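Local coordinates for Pap fimbrial major pilin protein (Escherichia coli, PDB 2UY6) that polymerises into the thick, right-handed helical rod of the pilus, the surface filament that enables bacteria to colonise the epithelium of specific host organs, at residues 80-85 with 155-160; 88-93 with 113-118; 103-108 with 133-138. The protein carries 2 engineered substitutions. All coordinates share one frame; numbering follows the deposited sequence.

Contact 1. Residues 80-85 with 155-160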
loop_
_atom_site.group_PDB
_atom_site.type_symbol
_atom_site.label_atom_id
_atom_site.label_comp_id
_atom_site.label_asym_id
_atom_site.label_seq_id
_atom_site.Cartn_x
_atom_site.Cartn_y
_atom_site.Cartn_z
ATOM N N ALA B 80 16.094 7.504 -1.571
ATOM C CA ALA B 80 17.014 8.617 -1.786
ATOM C C ALA B 80 16.743 9.842 -0.914
ATOM O O ALA B 80 15.604 10.109 -0.511
ATOM C CB ALA B 80 17.005 9.021 -3.262
ATOM N N PHE B 81 17.804 10.589 -0.623
ATOM C CA PHE B 81 17.671 11.795 0.177
ATOM C C PHE B 81 17.812 13.000 -0.736
ATOM O O PHE B 81 18.560 12.971 -1.719
ATOM C CB PHE B 81 18.742 11.868 1.258
ATOM C CG PHE B 81 18.539 10.907 2.390
ATOM C CD1 PHE B 81 18.911 9.575 2.269
ATOM C CD2 PHE B 81 17.999 11.343 3.590
ATOM C CE1 PHE B 81 18.752 8.690 3.333
ATOM C CE2 PHE B 81 17.835 10.468 4.663
ATOM C CZ PHE B 81 18.212 9.138 4.535
ATOM N N THR B 82 17.085 14.062 -0.414
ATOM C CA THR B 82 17.151 15.272 -1.206
ATOM C C THR B 82 17.097 16.515 -0.340
ATOM O O THR B 82 16.326 16.591 0.616
ATOM C CB THR B 82 16.018 15.306 -2.257
ATOM O OG1 THR B 82 16.473 14.651 -3.449
ATOM C CG2 THR B 82 15.610 16.736 -2.585
ATOM N N GLY B 83 17.941 17.477 -0.688
ATOM C CA GLY B 83 18.009 18.734 0.029
ATOM C C GLY B 83 19.080 19.598 -0.609
ATOM O O GLY B 83 19.896 19.090 -1.381
ATOM N N PRO B 84 19.102 20.907 -0.326
ATOM C CA PRO B 84 20.110 21.807 -0.898
ATOM C C PRO B 84 21.504 21.357 -0.481
ATOM O O PRO B 84 21.723 21.006 0.683
ATOM C CB PRO B 84 19.741 23.150 -0.295
ATOM C CG PRO B 84 19.178 22.759 1.045
ATOM C CD PRO B 84 18.281 21.611 0.672
ATOM N N ILE B 85 22.442 21.363 -1.424
ATOM C CA ILE B 85 23.809 20.929 -1.138
ATOM C C ILE B 85 24.872 22.023 -1.223
ATOM O O ILE B 85 24.687 23.047 -1.884
ATOM C CB ILE B 85 24.258 19.812 -2.097
ATOM C CG1 ILE B 85 24.200 20.320 -3.536
ATOM C CG2 ILE B 85 23.386 18.585 -1.923
ATOM C CD1 ILE B 85 24.720 19.325 -4.567
ATOM N N VAL B 155 16.400 20.598 6.591
ATOM C CA VAL B 155 15.361 19.609 6.312
ATOM C C VAL B 155 15.812 18.780 5.129
ATOM O O VAL B 155 16.249 19.319 4.116
ATOM C CB VAL B 155 14.006 20.253 5.931
ATOM C CG1 VAL B 155 13.000 19.153 5.548
ATOM C CG2 VAL B 155 13.471 21.077 7.086
ATOM N N ALA B 156 15.713 17.468 5.257
ATOM C CA ALA B 156 16.103 16.591 4.169
ATOM C C ALA B 156 14.885 15.774 3.751
ATOM O O ALA B 156 14.111 15.334 4.602
ATOM C CB ALA B 156 17.233 15.677 4.624
ATOM N N ASN B 157 14.693 15.586 2.448
ATOM C CA ASN B 157 13.555 14.789 1.981
ATOM C C ASN B 157 13.946 13.340 1.795
ATOM O O ASN B 157 14.834 13.032 0.999
ATOM C CB ASN B 157 12.997 15.307 0.654
ATOM C CG ASN B 157 12.184 16.566 0.821
ATOM O OD1 ASN B 157 11.292 16.641 1.678
ATOM N ND2 ASN B 157 12.481 17.571 0.002
ATOM N N PHE B 158 13.288 12.462 2.545
ATOM C CA PHE B 158 13.522 11.029 2.463
ATOM C C PHE B 158 12.530 10.535 1.421
ATOM O O PHE B 158 11.334 10.421 1.693
ATOM C CB PHE B 158 13.240 10.375 3.816
ATOM C CG PHE B 158 13.565 8.911 3.865
ATOM C CD1 PHE B 158 14.851 8.459 3.592
ATOM C CD2 PHE B 158 12.591 7.983 4.200
ATOM C CE1 PHE B 158 15.161 7.097 3.656
ATOM C CE2 PHE B 158 12.892 6.623 4.269
ATOM C CZ PHE B 158 14.180 6.180 3.996
ATOM N N ASN B 159 13.030 10.240 0.228
ATOM C CA ASN B 159 12.173 9.813 -0.871
ATOM C C ASN B 159 12.138 8.314 -1.169
ATOM O O ASN B 159 13.169 7.692 -1.443
ATOM C CB ASN B 159 12.581 10.580 -2.130
ATOM C CG ASN B 159 13.027 12.010 -1.821
ATOM O OD1 ASN B 159 12.293 12.782 -1.195
ATOM N ND2 ASN B 159 14.238 12.364 -2.256
ATOM N N LEU B 160 10.936 7.746 -1.113
ATOM C CA LEU B 160 10.714 6.332 -1.404
ATOM C C LEU B 160 9.897 6.252 -2.693
ATOM O O LEU B 160 8.736 6.679 -2.729
ATOM C CB LEU B 160 9.938 5.665 -0.265
ATOM C CG LEU B 160 10.647 5.672 1.089
ATOM C CD1 LEU B 160 9.809 4.942 2.132
ATOM C CD2 LEU B 160 12.012 5.014 0.932
#

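Contact 2. Residues 88-93 with 113-118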
loop_
_atom_site.group_PDB
_atom_site.type_symbol
_atom_site.label_atom_id
_atom_site.label_comp_id
_atom_site.label_asym_id
_atom_site.label_seq_id
_atom_site.Cartn_x
_atom_site.Cartn_y
_atom_site.Cartn_z
ATOM N N GLY B 88 29.267 21.718 -5.123
ATOM C CA GLY B 88 30.430 20.874 -5.321
ATOM C C GLY B 88 30.591 19.760 -4.301
ATOM O O GLY B 88 31.603 19.051 -4.308
ATOM N N HIS B 89 29.606 19.591 -3.424
ATOM C CA HIS B 89 29.672 18.548 -2.400
ATOM C C HIS B 89 28.285 17.978 -2.083
ATOM O O HIS B 89 27.660 18.321 -1.073
ATOM C CB HIS B 89 30.327 19.123 -1.143
ATOM C CG HIS B 89 31.697 19.677 -1.387
ATOM N ND1 HIS B 89 32.823 18.882 -1.440
ATOM C CD2 HIS B 89 32.115 20.939 -1.648
ATOM C CE1 HIS B 89 33.874 19.631 -1.723
ATOM N NE2 HIS B 89 33.471 20.882 -1.855
ATOM N N SER B 90 27.820 17.094 -2.959
ATOM C CA SER B 90 26.508 16.477 -2.827
ATOM C C SER B 90 26.322 15.698 -1.533
ATOM O O SER B 90 25.200 15.360 -1.167
ATOM C CB SER B 90 26.253 15.558 -4.020
ATOM O OG SER B 90 27.211 14.517 -4.059
ATOM N N ASP B 91 27.415 15.409 -0.838
ATOM C CA ASP B 91 27.314 14.669 0.410
ATOM C C ASP B 91 27.281 15.617 1.597
ATOM O O ASP B 91 27.328 15.188 2.748
ATOM C CB ASP B 91 28.478 13.685 0.543
ATOM C CG ASP B 91 29.809 14.371 0.793
ATOM O OD1 ASP B 91 30.049 15.459 0.225
ATOM O OD2 ASP B 91 30.621 13.801 1.551
ATOM N N GLU B 92 27.206 16.914 1.315
ATOM C CA GLU B 92 27.139 17.906 2.379
ATOM C C GLU B 92 25.819 18.650 2.285
ATOM O O GLU B 92 25.601 19.427 1.364
ATOM C CB GLU B 92 28.292 18.909 2.287
ATOM C CG GLU B 92 29.688 18.301 2.388
ATOM C CD GLU B 92 30.763 19.336 2.721
ATOM O OE1 GLU B 92 30.664 20.488 2.246
ATOM O OE2 GLU B 92 31.714 18.992 3.455
ATOM N N LEU B 93 24.939 18.396 3.242
ATOM C CA LEU B 93 23.637 19.040 3.278
ATOM C C LEU B 93 23.757 20.463 3.834
ATOM O O LEU B 93 23.972 20.648 5.034
ATOM C CB LEU B 93 22.678 18.220 4.147
ATOM C CG LEU B 93 21.273 18.801 4.290
ATOM C CD1 LEU B 93 20.575 18.753 2.942
ATOM C CD2 LEU B 93 20.500 18.026 5.331
ATOM N N VAL B 113 24.031 11.056 -0.308
ATOM C CA VAL B 113 24.191 12.204 -1.186
ATOM C C VAL B 113 22.801 12.815 -1.321
ATOM O O VAL B 113 21.800 12.093 -1.308
ATOM C CB VAL B 113 24.732 11.791 -2.570
ATOM C CG1 VAL B 113 26.206 11.463 -2.466
ATOM C CG2 VAL B 113 23.978 10.587 -3.087
ATOM N N PHE B 114 22.731 14.136 -1.440
ATOM C CA PHE B 114 21.443 14.810 -1.542
ATOM C C PHE B 114 21.158 15.467 -2.885
ATOM O O PHE B 114 20.191 16.212 -3.009
ATOM C CB PHE B 114 21.313 15.872 -0.452
ATOM C CG PHE B 114 21.591 15.369 0.924
ATOM C CD1 PHE B 114 22.894 15.247 1.384
ATOM C CD2 PHE B 114 20.548 15.014 1.768
ATOM C CE1 PHE B 114 23.153 14.777 2.673
ATOM C CE2 PHE B 114 20.798 14.543 3.056
ATOM C CZ PHE B 114 22.096 14.424 3.507
ATOM N N ASP B 115 21.995 15.214 -3.883
ATOM C CA ASP B 115 21.782 15.809 -5.198
ATOM C C ASP B 115 20.731 14.999 -5.939
ATOM O O ASP B 115 20.510 15.181 -7.137
ATOM C CB ASP B 115 23.079 15.815 -6.006
ATOM C CG ASP B 115 23.658 14.424 -6.194
ATOM O OD1 ASP B 115 24.645 14.291 -6.942
ATOM O OD2 ASP B 115 23.137 13.462 -5.591
ATOM N N GLY B 116 20.074 14.106 -5.212
ATOM C CA GLY B 116 19.080 13.273 -5.840
ATOM C C GLY B 116 19.784 12.128 -6.544
ATOM O O GLY B 116 19.704 11.981 -7.765
ATOM N N SER B 117 20.517 11.339 -5.769
ATOM C CA SER B 117 21.207 10.172 -6.296
ATOM C C SER B 117 20.709 9.022 -5.437
ATOM O O SER B 117 20.425 9.197 -4.251
ATOM C CB SER B 117 22.728 10.322 -6.196
ATOM O OG SER B 117 23.216 11.210 -7.191
ATOM N N GLU B 118 20.579 7.853 -6.043
ATOM C CA GLU B 118 20.073 6.686 -5.343
ATOM C C GLU B 118 20.896 6.281 -4.133
ATOM O O GLU B 118 22.121 6.205 -4.190
ATOM C CB GLU B 118 19.962 5.521 -6.323
ATOM C CG GLU B 118 19.178 4.332 -5.810
ATOM C CD GLU B 118 18.734 3.423 -6.939
ATOM O OE1 GLU B 118 17.892 3.861 -7.759
ATOM O OE2 GLU B 118 19.234 2.279 -7.008
#

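Contact 3. Residues 103-108 with 133-138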
loop_
_atom_site.group_PDB
_atom_site.type_symbol
_atom_site.label_atom_id
_atom_site.label_comp_id
_atom_site.label_asym_id
_atom_site.label_seq_id
_atom_site.Cartn_x
_atom_site.Cartn_y
_atom_site.Cartn_z
ATOM N N ILE B 103 25.746 19.599 7.012
ATOM C CA ILE B 103 25.454 18.318 7.643
ATOM C C ILE B 103 25.803 17.148 6.737
ATOM O O ILE B 103 25.488 17.150 5.549
ATOM C CB ILE B 103 23.972 18.200 8.043
ATOM C CG1 ILE B 103 23.627 19.268 9.083
ATOM C CG2 ILE B 103 23.692 16.800 8.614
ATOM C CD1 ILE B 103 22.183 19.235 9.540
ATOM N N VAL B 104 26.453 16.152 7.325
ATOM C CA VAL B 104 26.881 14.948 6.626
ATOM C C VAL B 104 26.180 13.728 7.241
ATOM O O VAL B 104 26.116 13.591 8.466
ATOM C CB VAL B 104 28.419 14.809 6.729
ATOM C CG1 VAL B 104 28.848 13.365 6.535
ATOM C CG2 VAL B 104 29.074 15.700 5.683
ATOM N N VAL B 105 25.646 12.852 6.394
ATOM C CA VAL B 105 24.942 11.670 6.881
ATOM C C VAL B 105 25.528 10.375 6.336
ATOM O O VAL B 105 25.712 10.211 5.121
ATOM C CB VAL B 105 23.429 11.733 6.540
ATOM C CG1 VAL B 105 22.706 10.490 7.081
ATOM C CG2 VAL B 105 22.824 12.989 7.143
ATOM N N GLN B 106 25.814 9.464 7.263
ATOM C CA GLN B 106 26.400 8.167 6.958
ATOM C C GLN B 106 25.382 7.043 7.174
ATOM O O GLN B 106 24.729 6.962 8.220
ATOM C CB GLN B 106 27.632 7.951 7.846
ATOM C CG GLN B 106 28.489 6.753 7.477
ATOM C CD GLN B 106 29.805 6.718 8.244
ATOM O OE1 GLN B 106 30.587 7.678 8.208
ATOM N NE2 GLN B 106 30.058 5.608 8.939
ATOM N N GLY B 107 25.266 6.175 6.174
ATOM C CA GLY B 107 24.321 5.077 6.240
ATOM C C GLY B 107 24.900 3.778 6.748
ATOM O O GLY B 107 24.905 3.529 7.950
ATOM N N ALA B 108 25.374 2.932 5.844
ATOM C CA ALA B 108 25.953 1.664 6.268
ATOM C C ALA B 108 27.331 1.534 5.644
ATOM O O ALA B 108 27.551 0.704 4.766
ATOM C CB ALA B 108 25.064 0.513 5.837
ATOM N N TYR B 133 21.221 5.528 10.548
ATOM C CA TYR B 133 22.166 6.464 9.940
ATOM C C TYR B 133 22.777 7.296 11.069
ATOM O O TYR B 133 22.306 7.262 12.207
ATOM C CB TYR B 133 21.476 7.444 8.981
ATOM C CG TYR B 133 20.784 6.846 7.777
ATOM C CD1 TYR B 133 19.455 6.414 7.844
ATOM C CD2 TYR B 133 21.452 6.728 6.562
ATOM C CE1 TYR B 133 18.813 5.878 6.724
ATOM C CE2 TYR B 133 20.822 6.194 5.444
ATOM C CZ TYR B 133 19.507 5.772 5.531
ATOM O OH TYR B 133 18.908 5.232 4.422
ATOM N N THR B 134 23.834 8.032 10.756
ATOM C CA THR B 134 24.450 8.921 11.735
ATOM C C THR B 134 24.672 10.234 11.012
ATOM O O THR B 134 24.942 10.257 9.813
ATOM C CB THR B 134 25.797 8.402 12.267
ATOM O OG1 THR B 134 26.518 7.773 11.206
ATOM C CG2 THR B 134 25.583 7.429 13.407
ATOM N N ALA B 135 24.533 11.331 11.738
ATOM C CA ALA B 135 24.707 12.637 11.136
ATOM C C ALA B 135 25.658 13.480 11.960
ATOM O O ALA B 135 25.586 13.499 13.193
ATOM C CB ALA B 135 23.358 13.329 11.012
ATOM N N VAL B 136 26.546 14.181 11.265
ATOM C CA VAL B 136 27.525 15.051 11.907
ATOM C C VAL B 136 27.471 16.448 11.308
ATOM O O VAL B 136 27.213 16.621 10.116
ATOM C CB VAL B 136 28.970 14.522 11.727
ATOM C CG1 VAL B 136 29.174 13.243 12.529
ATOM C CG2 VAL B 136 29.232 14.259 10.256
ATOM N N VAL B 137 27.707 17.447 12.144
ATOM C CA VAL B 137 27.720 18.832 11.695
ATOM C C VAL B 137 29.183 19.268 11.569
ATOM O O VAL B 137 30.012 18.921 12.414
ATOM C CB VAL B 137 27.008 19.752 12.710
ATOM C CG1 VAL B 137 27.126 21.211 12.272
ATOM C CG2 VAL B 137 25.552 19.345 12.833
ATOM N N LYS B 138 29.509 20.003 10.511
ATOM C CA LYS B 138 30.877 20.475 10.337
ATOM C C LYS B 138 30.927 21.729 9.480
ATOM O O LYS B 138 29.926 22.116 8.881
ATOM C CB LYS B 138 31.753 19.385 9.715
ATOM C CG LYS B 138 31.537 19.149 8.237
ATOM C CD LYS B 138 32.376 17.978 7.774
ATOM C CE LYS B 138 32.522 17.960 6.274
ATOM N NZ LYS B 138 33.254 19.173 5.815
HETATM O O HOH W 1 26.223 5.350 10.199
#

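Contact 1. Residues 80-85 with 155-160
Strands 77-86 and 153-162 run antiparallel in the incomplete immunoglobulin-like fold of a pilin subunit, and 155-160 also pairs in parallel with a strand from the chain of another protein. The parallel pairing is consistent with donor-strand complementation by a chaperone, in which a partner supplies the strand the pilin lacks. Four backbone hydrogen bonds join A80 to N159 and T82 to N157; the straightest, N157 N to T82 O, measures 2.7 Å at 176°. Between them lies the non-hydrogen-bonded pair F81 and F158, whose side chains enter the core from the same face of the sheet. Their different first torsions bring the rings together: F81 CG is anti to its carbonyl carbon (chi1 -73°), whereas F158 CG is anti to the backbone N (chi1 -175°). F158 CD1 lies over one face of the F81 ring, toward its rim, 3.6 Å from F81 CZ, and the two planes cross obliquely. The Y133 ring meets F81 edge-to-face. On the other face of the sheet, A80, T82, N157 and N159 are partly exposed. T82 turns CG2 anti to the backbone N, and its OG1 donates a weak hydrogen bond to F81 O. The N159 side chain crosses that of T82 at about a right angle, with N159 ND2 3.4 Å from T82 CB. N157 O, besides accepting T82 N, receives a CA-H...O contact from F81 CA at 3.2 Å.

Contact 2. Residues 88-93 with 113-118
L93 lies over one face of the F114 ring at about a right angle to that side chain, its CB 3.9 Å from the ring centroid and displaced toward the rim in a CH-pi contact. With L93 CG anti to the backbone N (chi1 179°), the two methyls run on across the ring: L93 CD1 sits 3.9 Å from F114 CD2, and L93 CD2 lies near F114 CE2. F114 is turned the other way at its first torsion, CG anti to the carbonyl carbon, which brings the ring edge up to the turn carrying S90. There S90 O stands at the edge of the ring, 3.4 Å from F114 CD1. The same oxygen accepts F114 N in the one hydrogen bond that crosses between 88-93 and 113-118, at 2.8 Å and 166°, and it is also approached by V113 CA. S90 O is presented by a type I beta turn from H89 to E92, closed by E92 N to H89 O, where the chain leaves strand 77-86 and turns a corner toward strand 93-94. In the immunoglobulin-like pilin fold this corner passes from one sheet of the sandwich to the other, and L93 and F114 both reach A156 inside it. S90 OG is tucked between its own N and C (chi1 62°), 3.6 Å from V113 CG1, while S90 CB rests against the D115 carboxylate. S117 OG donates to D115 OD2 at 2.8 Å, from above the carboxylate plane. E92, whose CB points away from 113-118, forms a salt bridge through OE2 with K138 NZ and is hydrogen-bonded to S141 OG.

Contact 3. Residues 103-108 with 133-138
Q106 O is gripped by two hydrogen bonds: T134 N donates to it at 2.9 Å, and a water donates with its own O 3.0 Å from Q106 O. Y133 CA adds a CA-H...O contact. The water also bonds T134 OG1 at 2.6 Å, so it bridges backbone and side chain. T134 OG1 is tucked between its own N and C (chi1 38°), which also places that oxygen 3.5 Å from Q106 CB. Further along, V104 and V136 exchange a reciprocal pair of backbone bonds. Strands 101-106 and 130-139 are thereby antiparallel neighbours in one sheet of the immunoglobulin-like sandwich, and strand 52-59 flanks 130-139 on its other edge. V104 and V136 run alongside each other on the partly exposed face, with V136 CG2 3.7 Å from V104 CB. The opposite face is buried and apolar: V105 CG2 meets A135 CB, and V105 CG1, anti to the backbone N, reaches Y133 CB at 3.8 Å. I103 CG1 approaches V137 CG2 on this face, and I103 also packs on an apolar side chain of another protein's chain. Where the strand ends, G107 CA sits 3.3 Å from Y133 CD2.

From the N terminus, the chain enters contact 1 at 80-85 and returns to close that loop only at 155-160, near the C-terminal end, pairing the two strands of the smaller sheet. Contacts 2 and 3 both nest inside it. They cross each other: 88-93 is followed by 103-108, then 113-118 closes contact 2 and 133-138 closes contact 3. Contact 2 therefore fastens the corner between strands 77-86 and 93-94 to the loop after strand 101-106, while contact 3 zips two strands of the larger sheet. Contacts 2 and 3 meet where L93 N probably hydrogen-bonds I103 O. F114 packs on F81 of contact 1 and V105 of contact 3, joining all three through the core.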